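Local coordinates for conserved hypothetical protein, putative anti-sigma factor (Parabacteroides distasonis, PDB 4M0N), which probably acts as an antagonist of a sigma factor, this chain being a C-terminal portion of a membrane protein that includes its FecR domain, at residues 45-50 with 62-67; 82-87 with 98-103. The protein carries 1 engineered substitution. All coordinates share one frame; numbering follows the deposited sequence. Where two conformers were deposited one is given.

Contact 1. Residues 45-50 with 62-67; sequences AGTVMR and VEMEGE. With MG (magnesium ion), chain B.
Arg50 and Glu63 face each other as a hydrogen-bonded antiparallel pair and add a salt bridge between their side chains. Arg50 NH1 lies 2.9 Å from Glu63 OE1 and meets it on the anti side, with the guanidinium and carboxylate planes turned 78° apart. Arg50 NE goes to Glu22 on strand 21-24, so carboxylates from both flanking strands grip the guanidinium. Backbone bonds run both ways here and again between Val48 and Glu65, where Val48 N is 2.8 Å from Glu65 O. Just beyond the last pair, Glu67 N gives a nearly straight bond (166°) to Thr47 OG1 at 2.9 Å. The same hydroxyl also bonds to Asn44 O. Thr47 OG1 sits beside its own backbone N (chi1 -57°), while CG2 lies anti to that N and packs 3.8 Å from Met64 SD. Gly66 CA fits in close to this hydroxyl where the chain turns the corner from one sheet into the next. On the buried face, Met49 CB packs 4.2 Å from Met64 CG. This is an antiparallel beta hairpin of the FecR domain, with a magnesium site at the end where strand 48-51 begins: Gly46 O binds the ion at 2.1 Å, five waters complete its six-coordinate shell, and two of them donate to Glu65, a second-shell residue, one to OE1 and one to OE2, which also accepts from Gln102 N.

Contact 2. Residues 82-87 with 98-103; sequences VRTRQA and VKAYQE
The methyl of Thr84 carries the tight part of this contact: its CG2 lies 4.0 Å from Val98 CG1 and 4.2 Å from Ala100 CB, touching two residues on the same side of strand 94-100. Next to it, Val82 CG1 is 4.4 Å from Val98 CG2, and Met107 of strand 106-111 also packs on Thr84 and Ala100. The threonine is turned so that CG2 is anti to its carbonyl carbon, which places OG1 (chi1 73°) between the backbone N and that carbon. From there OG1 donates to Ala87 O at 2.7 Å, and Ala87 O accepts from Thr84 N as well. Residues 84-87 form a type I beta turn, closed by a long bond from Ala87 N to Thr84 O, in the hairpin joining strands 80-83 and 88-91, and the contact is where two beta sheets of the FecR domain pack face to face. Toward the turn the fit changes from apolar to watery. Gln86 brings OE1 to 3.9 Å from Ala100 CB, and one water donates both to that OE1 and to Ala100 O, at 2.8 Å from the latter. Gln86 NE2 bonds instead to Asn137, while the neighbouring Arg85, exposed to solvent, has Gln86 CG over one guanidinium face, offset toward the rim.

How the contacts relate
Both contacts are largely buried and lie in the same FecR domain, but they tie its parts together in different ways. Contact 1 lies mostly within one sheet, pairing neighbouring strands through backbone bonds, and reaches the corner at Gly66 where the chain passes to the other; it has charged side chains along its more exposed face and a magnesium site at one end. Contact 2 spans two sheets and relies on methyl groups of valine, alanine and threonine, with a bridging water at its edge. Strands 60-65 and 80-83 are neighbours, so the two share a sheet. They also touch directly: Gly66 O is 2.7 Å from Ala100 N, probably a hydrogen bond, and Tyr101 packs on Gly66 and Glu67 while its OH reaches Ala45 O.

Contact 1. Residues 45-50 with 62-67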
ATOM      1  N   ALA A  45      -5.604   5.592   3.476  1.00 14.20           N
ATOM      2  CA  ALA A  45      -6.670   5.153   4.348  1.00 14.83           C
ATOM      3  C   ALA A  45      -6.263   3.948   5.183  1.00 15.01           C
ATOM      4  O   ALA A  45      -5.730   2.970   4.654  1.00 14.31           O
ATOM      5  CB  ALA A  45      -7.883   4.754   3.477  1.00 15.89           C
ATOM      6  N   GLY A  46      -6.484   4.025   6.492  1.00 15.99           N
ATOM      7  CA  GLY A  46      -6.271   2.848   7.339  1.00 16.02           C
ATOM      8  C   GLY A  46      -4.899   2.715   7.937  1.00 15.86           C
ATOM      9  O   GLY A  46      -4.549   1.657   8.510  1.00 16.19           O
ATOM     10  N   THR A  47      -4.095   3.752   7.759  1.00 14.83           N
ATOM     11  CA  THR A  47      -2.681   3.726   8.129  1.00 13.99           C
ATOM     12  C   THR A  47      -2.385   4.433   9.421  1.00 15.32           C
ATOM     13  O   THR A  47      -3.015   5.433   9.751  1.00 17.21           O
ATOM     14  CB  THR A  47      -1.880   4.382   7.014  1.00 14.03           C
ATOM     15  OG1 THR A  47      -2.170   3.680   5.808  1.00 13.84           O
ATOM     16  CG2 THR A  47      -0.414   4.404   7.292  1.00 14.85           C
ATOM     17  N   VAL A  48      -1.383   3.910  10.118  1.00 15.14           N
ATOM     18  CA  VAL A  48      -0.840   4.515  11.334  0.50 15.57           C
ATOM     19  C   VAL A  48       0.639   4.725  11.161  1.00 16.07           C
ATOM     20  O   VAL A  48       1.331   3.828  10.636  1.00 14.78           O
ATOM     21  CB  VAL A  48      -0.985   3.599  12.550  0.50 16.25           C
ATOM     22  CG1 VAL A  48      -0.600   4.362  13.815  0.50 15.53           C
ATOM     23  CG2 VAL A  48      -2.380   3.034  12.639  0.50 17.79           C
ATOM     24  N   MET A  49       1.117   5.896  11.586  1.00 15.71           N
ATOM     25  CA  MET A  49       2.519   6.200  11.603  1.00 15.87           C
ATOM     26  C   MET A  49       2.909   6.890  12.924  1.00 16.50           C
ATOM     27  O   MET A  49       2.198   7.781  13.421  1.00 17.36           O
ATOM     28  CB  MET A  49       2.940   7.038  10.376  1.00 16.44           C
ATOM     29  CG  MET A  49       4.420   7.391  10.382  1.00 17.15           C
ATOM     30  SD  MET A  49       4.975   8.256   8.899  1.00 20.00           S
ATOM     31  CE  MET A  49       4.207   9.844   9.106  1.00 18.81           C
ATOM     32  N   ARG A  50       4.054   6.473  13.457  1.00 16.63           N
ATOM     33  CA  ARG A  50       4.611   6.959  14.715  1.00 20.39           C
ATOM     34  C   ARG A  50       5.961   7.567  14.392  1.00 21.48           C
ATOM     35  O   ARG A  50       6.783   6.942  13.707  1.00 20.37           O
ATOM     36  CB  ARG A  50       4.767   5.714  15.627  1.00 25.16           C
ATOM     37  CG  ARG A  50       4.783   5.824  17.117  1.00 37.13           C
ATOM     38  CD  ARG A  50       4.775   4.377  17.659  1.00 30.00           C
ATOM     39  NE  ARG A  50       3.481   3.741  17.376  1.00 26.60           N
ATOM     40  CZ  ARG A  50       3.225   2.695  16.588  1.00 30.67           C
ATOM     41  NH1 ARG A  50       4.173   2.030  15.938  1.00 27.15           N
ATOM     42  NH2 ARG A  50       1.956   2.312  16.454  1.00 30.40           N
ATOM     43  N   VAL A  62      11.018   6.200  11.583  1.00 17.32           N
ATOM     44  CA  VAL A  62       9.578   6.211  11.762  1.00 16.63           C
ATOM     45  C   VAL A  62       9.074   4.759  11.719  1.00 15.67           C
ATOM     46  O   VAL A  62       9.758   3.855  11.187  1.00 14.76           O
ATOM     47  CB  VAL A  62       8.850   7.144  10.782  1.00 17.11           C
ATOM     48  CG1 VAL A  62       9.458   8.552  10.821  1.00 17.82           C
ATOM     49  CG2 VAL A  62       8.841   6.592   9.365  1.00 18.14           C
ATOM     50  N   GLU A  63       7.938   4.528  12.367  1.00 15.59           N
ATOM     51  CA  GLU A  63       7.282   3.221  12.367  1.00 16.14           C
ATOM     52  C   GLU A  63       5.953   3.381  11.693  1.00 15.55           C
ATOM     53  O   GLU A  63       5.257   4.375  11.908  1.00 16.32           O
ATOM     54  CB  GLU A  63       7.077   2.667  13.785  1.00 18.17           C
ATOM     55  CG  GLU A  63       8.359   2.224  14.476  1.00 20.08           C
ATOM     56  CD  GLU A  63       8.114   1.713  15.893  1.00 27.06           C
ATOM     57  OE1 GLU A  63       7.029   1.943  16.441  1.00 27.55           O
ATOM     58  OE2 GLU A  63       9.033   1.107  16.460  1.00 30.76           O
ATOM     59  N   MET A  64       5.593   2.428  10.840  1.00 15.99           N
ATOM     60  CA  MET A  64       4.377   2.548  10.113  1.00 14.90           C
ATOM     61  C   MET A  64       3.731   1.200   9.892  1.00 14.92           C
ATOM     62  O   MET A  64       4.411   0.193   9.702  1.00 14.43           O
ATOM     63  CB  MET A  64       4.671   3.230   8.769  1.00 16.23           C
ATOM     64  CG  MET A  64       3.429   3.609   8.004  1.00 18.24           C
ATOM     65  SD  MET A  64       2.806   2.388   6.835  1.00 20.83           S
ATOM     66  CE  MET A  64       4.187   2.367   5.683  1.00 19.50           C
ATOM     67  N   GLU A  65       2.410   1.184   9.947  1.00 13.77           N
ATOM     68  CA  GLU A  65       1.598   0.069   9.542  1.00 15.12           C
ATOM     69  C   GLU A  65       0.461   0.600   8.691  1.00 14.87           C
ATOM     70  O   GLU A  65      -0.254   1.544   9.098  1.00 16.15           O
ATOM     71  CB  GLU A  65       1.089  -0.673  10.785  1.00 15.43           C
ATOM     72  CG  GLU A  65       0.250  -1.893  10.496  1.00 15.94           C
ATOM     73  CD  GLU A  65      -1.196  -1.535  10.262  1.00 18.51           C
ATOM     74  OE1 GLU A  65      -1.824  -0.861  11.139  1.00 19.12           O
ATOM     75  OE2 GLU A  65      -1.713  -1.934   9.222  1.00 16.65           O
ATOM     76  N   GLY A  66       0.337   0.061   7.480  1.00 14.13           N
ATOM     77  CA  GLY A  66      -0.595   0.578   6.472  1.00 12.46           C
ATOM     78  C   GLY A  66       0.177   0.917   5.225  1.00 12.68           C
ATOM     79  O   GLY A  66       1.180   0.263   4.927  1.00 13.68           O
ATOM     80  N   GLU A  67      -0.232   1.976   4.530  1.00 12.76           N
ATOM     81  CA  GLU A  67       0.426   2.383   3.291  1.00 12.13           C
ATOM     82  C   GLU A  67       0.752   3.842   3.298  1.00 13.14           C
ATOM     83  O   GLU A  67      -0.093   4.673   3.657  1.00 13.45           O
ATOM     84  CB  GLU A  67      -0.468   2.036   2.084  1.00 12.30           C
ATOM     85  CG  GLU A  67       0.172   2.534   0.775  1.00 14.11           C
ATOM     86  CD  GLU A  67      -0.573   2.060  -0.444  1.00 15.57           C
ATOM     87  OE1 GLU A  67      -1.846   1.944  -0.409  1.00 16.54           O
ATOM     88  OE2 GLU A  67       0.105   1.758  -1.464  1.00 15.55           O
TER
HETATM   89 MG    MG B 401      -5.432   0.026   9.429  1.00 15.30          MG
HETATM   90  O   HOH W   1      -4.221   0.406  10.983  1.00 16.18           O
HETATM   91  O   HOH W   2      -4.197  -1.407   8.679  1.00 17.15           O
HETATM   92  O   HOH W   3      -6.939   1.331  10.245  1.00 18.76           O
HETATM   93  O   HOH W   4      -6.457  -1.571  10.496  1.00 15.72           O
HETATM   94  O   HOH W   5      -6.690  -0.311   7.854  1.00 17.63           O

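Contact 2. Residues 82-87 with 98-103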
ATOM      1  N   VAL A  82      12.086   3.550   7.431  1.00 13.72           N
ATOM      2  CA  VAL A  82      10.677   3.260   7.668  1.00 13.98           C
ATOM      3  C   VAL A  82      10.634   1.830   8.208  1.00 14.37           C
ATOM      4  O   VAL A  82      10.959   0.881   7.499  1.00 13.59           O
ATOM      5  CB  VAL A  82       9.835   3.361   6.398  1.00 13.55           C
ATOM      6  CG1 VAL A  82       8.391   2.917   6.711  1.00 14.71           C
ATOM      7  CG2 VAL A  82       9.883   4.767   5.820  1.00 13.51           C
ATOM      8  N   ARG A  83      10.252   1.700   9.462  1.00 13.69           N
ATOM      9  CA  ARG A  83      10.200   0.410  10.134  1.00 14.84           C
ATOM     10  C   ARG A  83       8.789  -0.125  10.133  1.00 14.99           C
ATOM     11  O   ARG A  83       7.865   0.448  10.741  1.00 15.07           O
ATOM     12  CB  ARG A  83      10.708   0.525  11.569  1.00 16.55           C
ATOM     13  CG  ARG A  83      10.582  -0.755  12.397  1.00 16.80           C
ATOM     14  CD  ARG A  83      11.596  -0.743  13.527  1.00 19.24           C
ATOM     15  NE  ARG A  83      12.944  -0.781  12.992  1.00 20.29           N
ATOM     16  CZ  ARG A  83      14.033  -0.370  13.630  1.00 23.65           C
ATOM     17  NH1 ARG A  83      13.966   0.077  14.884  1.00 26.14           N
ATOM     18  NH2 ARG A  83      15.215  -0.456  13.021  1.00 22.85           N
ATOM     19  N   THR A  84       8.643  -1.225   9.418  1.00 14.78           N
ATOM     20  CA  THR A  84       7.438  -1.993   9.422  1.00 13.49           C
ATOM     21  C   THR A  84       7.692  -3.347  10.071  1.00 14.34           C
ATOM     22  O   THR A  84       8.832  -3.772  10.281  1.00 15.67           O
ATOM     23  CB  THR A  84       6.898  -2.219   8.019  1.00 12.71           C
ATOM     24  OG1 THR A  84       7.729  -3.174   7.338  1.00 12.62           O
ATOM     25  CG2 THR A  84       6.823  -0.936   7.245  1.00 12.81           C
ATOM     26  N   ARG A  85       6.604  -4.015  10.396  1.00 15.20           N
ATOM     27  CA  ARG A  85       6.736  -5.304  11.027  1.00 17.93           C
ATOM     28  C   ARG A  85       7.621  -6.239  10.199  1.00 18.89           C
ATOM     29  O   ARG A  85       8.422  -6.976  10.773  1.00 20.57           O
ATOM     30  CB  ARG A  85       5.369  -5.934  11.273  1.00 19.54           C
ATOM     31  CG  ARG A  85       5.452  -7.253  12.047  1.00 24.10           C
ATOM     32  CD  ARG A  85       4.107  -7.970  12.139  1.00 28.63           C
ATOM     33  NE  ARG A  85       3.546  -8.365  10.837  1.00 29.64           N
ATOM     34  CZ  ARG A  85       3.813  -9.495  10.174  1.00 38.12           C
ATOM     35  NH1 ARG A  85       4.654 -10.405  10.660  1.00 38.93           N
ATOM     36  NH2 ARG A  85       3.224  -9.726   9.002  1.00 45.46           N
ATOM     37  N   GLN A  86       7.446  -6.216   8.877  1.00 17.75           N
ATOM     38  CA  GLN A  86       8.079  -7.160   7.968  1.00 19.81           C
ATOM     39  C   GLN A  86       9.514  -6.778   7.595  1.00 18.63           C
ATOM     40  O   GLN A  86      10.309  -7.644   7.215  1.00 19.61           O
ATOM     41  CB  GLN A  86       7.262  -7.247   6.699  1.00 23.19           C
ATOM     42  CG  GLN A  86       5.843  -7.755   6.930  1.00 25.30           C
ATOM     43  CD  GLN A  86       4.804  -6.644   6.970  1.00 21.65           C
ATOM     44  OE1 GLN A  86       5.077  -5.507   7.419  1.00 18.92           O
ATOM     45  NE2 GLN A  86       3.586  -6.979   6.533  1.00 20.58           N
ATOM     46  N   ALA A  87       9.803  -5.478   7.641  1.00 15.18           N
ATOM     47  CA  ALA A  87      11.000  -4.970   6.991  1.00 14.00           C
ATOM     48  C   ALA A  87      11.311  -3.585   7.421  1.00 14.45           C
ATOM     49  O   ALA A  87      10.423  -2.794   7.723  1.00 15.38           O
ATOM     50  CB  ALA A  87      10.805  -4.933   5.484  1.00 14.24           C
ATOM     51  N   VAL A  98       5.440   2.377   0.505  1.00 10.57           N
ATOM     52  CA  VAL A  98       5.471   1.194   1.351  1.00 11.54           C
ATOM     53  C   VAL A  98       4.027   0.843   1.643  1.00 11.72           C
ATOM     54  O   VAL A  98       3.291   1.623   2.244  1.00 12.86           O
ATOM     55  CB  VAL A  98       6.184   1.464   2.682  1.00 12.00           C
ATOM     56  CG1 VAL A  98       6.222   0.218   3.496  1.00 13.91           C
ATOM     57  CG2 VAL A  98       7.599   1.996   2.449  1.00 13.57           C
ATOM     58  N   LYS A  99       3.636  -0.320   1.162  1.00 11.24           N
ATOM     59  CA  LYS A  99       2.269  -0.812   1.380  1.00 11.74           C
ATOM     60  C   LYS A  99       2.391  -2.011   2.272  1.00 11.80           C
ATOM     61  O   LYS A  99       2.851  -3.089   1.841  1.00 11.90           O
ATOM     62  CB  LYS A  99       1.593  -1.161   0.074  1.00 12.77           C
ATOM     63  CG  LYS A  99       0.143  -1.537   0.295  1.00 15.26           C
ATOM     64  CD  LYS A  99      -0.535  -1.843  -0.999  1.00 19.99           C
ATOM     65  CE  LYS A  99      -1.983  -2.217  -0.715  1.00 24.20           C
ATOM     66  NZ  LYS A  99      -2.665  -2.273  -2.026  1.00 28.05           N
ATOM     67  N   ALA A 100       1.966  -1.869   3.529  1.00 12.59           N
ATOM     68  CA  ALA A 100       2.220  -2.883   4.575  1.00 12.45           C
ATOM     69  C   ALA A 100       1.082  -2.915   5.576  1.00 13.11           C
ATOM     70  O   ALA A 100       1.267  -2.743   6.750  1.00 13.01           O
ATOM     71  CB  ALA A 100       3.558  -2.619   5.272  1.00 13.21           C
ATOM     72  N   TYR A 101      -0.114  -3.099   5.069  1.00 12.51           N
ATOM     73  CA  TYR A 101      -1.296  -3.215   5.918  1.00 12.60           C
ATOM     74  C   TYR A 101      -1.210  -4.562   6.642  1.00 14.40           C
ATOM     75  O   TYR A 101      -1.032  -5.639   6.029  1.00 14.98           O
ATOM     76  CB  TYR A 101      -2.589  -3.157   5.100  1.00 12.71           C
ATOM     77  CG  TYR A 101      -2.915  -1.803   4.561  1.00 12.39           C
ATOM     78  CD1 TYR A 101      -3.547  -0.845   5.346  1.00 12.97           C
ATOM     79  CD2 TYR A 101      -2.589  -1.465   3.260  1.00 11.48           C
ATOM     80  CE1 TYR A 101      -3.858   0.410   4.853  1.00 12.67           C
ATOM     81  CE2 TYR A 101      -2.915  -0.233   2.764  1.00 11.45           C
ATOM     82  CZ  TYR A 101      -3.524   0.704   3.552  1.00 11.45           C
ATOM     83  OH  TYR A 101      -3.841   1.919   3.020  1.00 13.58           O
ATOM     84  N   GLN A 102      -1.381  -4.500   7.954  1.00 15.91           N
ATOM     85  CA  GLN A 102      -1.279  -5.714   8.762  1.00 17.09           C
ATOM     86  C   GLN A 102      -2.346  -6.749   8.432  1.00 17.97           C
ATOM     87  O   GLN A 102      -2.082  -7.970   8.557  1.00 18.60           O
ATOM     88  CB  GLN A 102      -1.205  -5.367  10.263  1.00 19.87           C
ATOM     89  CG  GLN A 102      -2.470  -4.820  10.881  1.00 22.15           C
ATOM     90  CD  GLN A 102      -2.308  -4.330  12.338  1.00 27.14           C
ATOM     91  OE1 GLN A 102      -1.233  -4.391  12.970  1.00 26.96           O
ATOM     92  NE2 GLN A 102      -3.394  -3.844  12.868  1.00 26.41           N
ATOM     93  N   GLU A 103      -3.507  -6.298   7.948  1.00 17.69           N
ATOM     94  CA  GLU A 103      -4.577  -7.200   7.481  1.00 20.23           C
ATOM     95  C   GLU A 103      -4.433  -7.841   6.085  1.00 20.13           C
ATOM     96  O   GLU A 103      -5.276  -8.663   5.686  1.00 21.33           O
ATOM     97  CB  GLU A 103      -5.936  -6.486   7.553  1.00 22.15           C
ATOM     98  CG  GLU A 103      -6.140  -5.324   6.597  1.00 25.51           C
ATOM     99  CD  GLU A 103      -5.836  -3.967   7.188  1.00 26.51           C
ATOM    100  OE1 GLU A 103      -4.964  -3.954   8.152  1.00 21.75           O
ATOM    101  OE2 GLU A 103      -6.485  -2.943   6.698  1.00 19.94           O
TER
HETATM  102  O   HOH W   6       2.925  -4.076   8.502  1.00 14.18           O